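Local coordinates for flagellar motor switch protein fliG (Aquifex aeolicus, PDB 3HJL) that probably forms part of the rotor-mounted switch complex of the bacterial flagellum, which sets the direction in which the motor turns, at residues L20-P23 against E24-M28. Sequence-based numbering, arbitrary orientation.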
loop_
_atom_site.group_PDB
_atom_site.type_symbol
_atom_site.label_atom_id
_atom_site.label_comp_id
_atom_site.label_asym_id
_atom_site.label_seq_id
_atom_site.Cartn_x
_atom_site.Cartn_y
_atom_site.Cartn_z
ATOM N N LEU A 20 -22.163 -40.011 -7.404
ATOM C CA LEU A 20 -20.753 -39.669 -7.572
ATOM C C LEU A 20 -20.023 -39.231 -6.278
ATOM O O LEU A 20 -18.809 -39.374 -6.197
ATOM C CB LEU A 20 -20.638 -38.570 -8.628
ATOM C CG LEU A 20 -21.189 -38.950 -10.008
ATOM C CD1 LEU A 20 -21.431 -37.712 -10.840
ATOM C CD2 LEU A 20 -20.241 -39.917 -10.706
ATOM N N SER A 21 -20.771 -38.729 -5.283
ATOM C CA SER A 21 -20.216 -38.144 -4.043
ATOM C C SER A 21 -20.179 -39.077 -2.825
ATOM O O SER A 21 -19.306 -38.932 -1.975
ATOM C CB SER A 21 -21.008 -36.893 -3.667
ATOM O OG SER A 21 -20.987 -35.940 -4.722
ATOM N N LEU A 22 -21.153 -39.983 -2.721
ATOM C CA LEU A 22 -21.251 -40.935 -1.602
ATOM C C LEU A 22 -20.027 -41.850 -1.523
ATOM O O LEU A 22 -19.351 -42.053 -2.527
ATOM C CB LEU A 22 -22.508 -41.824 -1.735
ATOM C CG LEU A 22 -23.892 -41.235 -1.414
ATOM C CD1 LEU A 22 -24.975 -42.147 -1.945
ATOM C CD2 LEU A 22 -24.071 -41.030 0.081
ATOM N N PRO A 23 -19.759 -42.430 -0.333
ATOM C CA PRO A 23 -18.659 -43.397 -0.216
ATOM C C PRO A 23 -18.862 -44.606 -1.125
ATOM O O PRO A 23 -20.007 -44.971 -1.413
ATOM C CB PRO A 23 -18.713 -43.824 1.259
ATOM C CG PRO A 23 -19.457 -42.759 1.951
ATOM C CD PRO A 23 -20.426 -42.203 0.965
ATOM N N GLU A 24 -17.765 -45.216 -1.567
ATOM C CA GLU A 24 -17.837 -46.357 -2.489
ATOM C C GLU A 24 -18.527 -47.592 -1.901
ATOM O O GLU A 24 -19.106 -48.371 -2.650
ATOM C CB GLU A 24 -16.456 -46.724 -3.038
ATOM C CG GLU A 24 -15.798 -45.611 -3.863
ATOM C CD GLU A 24 -14.792 -46.144 -4.873
ATOM O OE1 GLU A 24 -13.570 -46.084 -4.599
ATOM O OE2 GLU A 24 -15.233 -46.657 -5.925
ATOM N N GLU A 25 -18.497 -47.746 -0.571
ATOM C CA GLU A 25 -19.214 -48.847 0.110
ATOM C C GLU A 25 -20.722 -48.738 -0.146
ATOM O O GLU A 25 -21.400 -49.740 -0.391
ATOM C CB GLU A 25 -18.988 -48.831 1.633
ATOM C CG GLU A 25 -17.534 -48.847 2.109
ATOM C CD GLU A 25 -17.019 -47.464 2.488
ATOM O OE1 GLU A 25 -17.179 -46.525 1.679
ATOM O OE2 GLU A 25 -16.445 -47.324 3.589
ATOM N N VAL A 26 -21.225 -47.506 -0.084
ATOM C CA VAL A 26 -22.636 -47.209 -0.317
ATOM C C VAL A 26 -22.994 -47.284 -1.810
ATOM O O VAL A 26 -23.924 -47.994 -2.192
ATOM C CB VAL A 26 -22.999 -45.807 0.248
ATOM C CG1 VAL A 26 -24.426 -45.425 -0.117
ATOM C CG2 VAL A 26 -22.800 -45.777 1.768
ATOM N N SER A 27 -22.221 -46.596 -2.649
ATOM C CA SER A 27 -22.524 -46.501 -4.082
ATOM C C SER A 27 -22.182 -47.731 -4.946
ATOM O O SER A 27 -22.677 -47.830 -6.074
ATOM C CB SER A 27 -21.875 -45.250 -4.678
ATOM O OG SER A 27 -20.468 -45.321 -4.595
ATOM N N MET A 28 -21.331 -48.645 -4.462
ATOM C CA MET A 28 -21.052 -49.884 -5.220
ATOM C C MET A 28 -22.325 -50.726 -5.341
ATOM O O MET A 28 -22.589 -51.310 -6.394
ATOM C CB MET A 28 -19.902 -50.721 -4.606
ATOM C CG MET A 28 -20.174 -51.358 -3.227
ATOM S SD MET A 28 -18.800 -52.372 -2.601
ATOM C CE MET A 28 -17.524 -51.137 -2.331
#
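Ser27 folds its hydroxyl back onto the carbonyl oxygen of Pro23, one helical turn earlier in the chain. From CB, which lies 3.8 Å from Pro23 O, rotation about CA-CB places OG between the backbone N and the carbonyl carbon (chi1 64°), which brings it to the same oxygen, and Ser27 OG donates a hydrogen bond of 3.2 Å to Pro23 O. The hydroxyl comes in above the carbonyl plane, 46° out of it, whereas Ser27 N reaches Pro23 O within that plane at 3.0 Å through a nearly straight N-H (170°). A third bond, weak and strongly bent, comes from Val26 N. Pro23 holds the N-cap position of helix 24-33; its carbonyl accepts the first regular i to i+4 bond of that helix, from Ser27 N, while its ring can offer the first-turn amides no side-chain cap. Leu22, where the chain breaks from helix 7-21, and Pro23 make the tight two-residue link between helices 7-21 and 24-33 in the all-helical N-terminal domain of FliG. With an alanine at Ser27 the carbonyl of Pro23 would probably lose its out-of-plane donor and rely on the amides alone. Apolar contacts line another part of the turn: Leu22 CD1 meets Val26 CG1 at 3.8 Å, the two side chains crossing at a slant, while Pro23 CD lies more loosely, 4.4 Å from Val26 CG2. Ile75 touches both Leu22 and Pro23, and Ile73 packs on Val26. Bent at its second torsion, the chain of Glu25 curls back until OE1 lies 3.1 Å from Pro23 CB, beside the proline ring, and its other oxygen, OE2, forms a long, weak ion pair with Lys76.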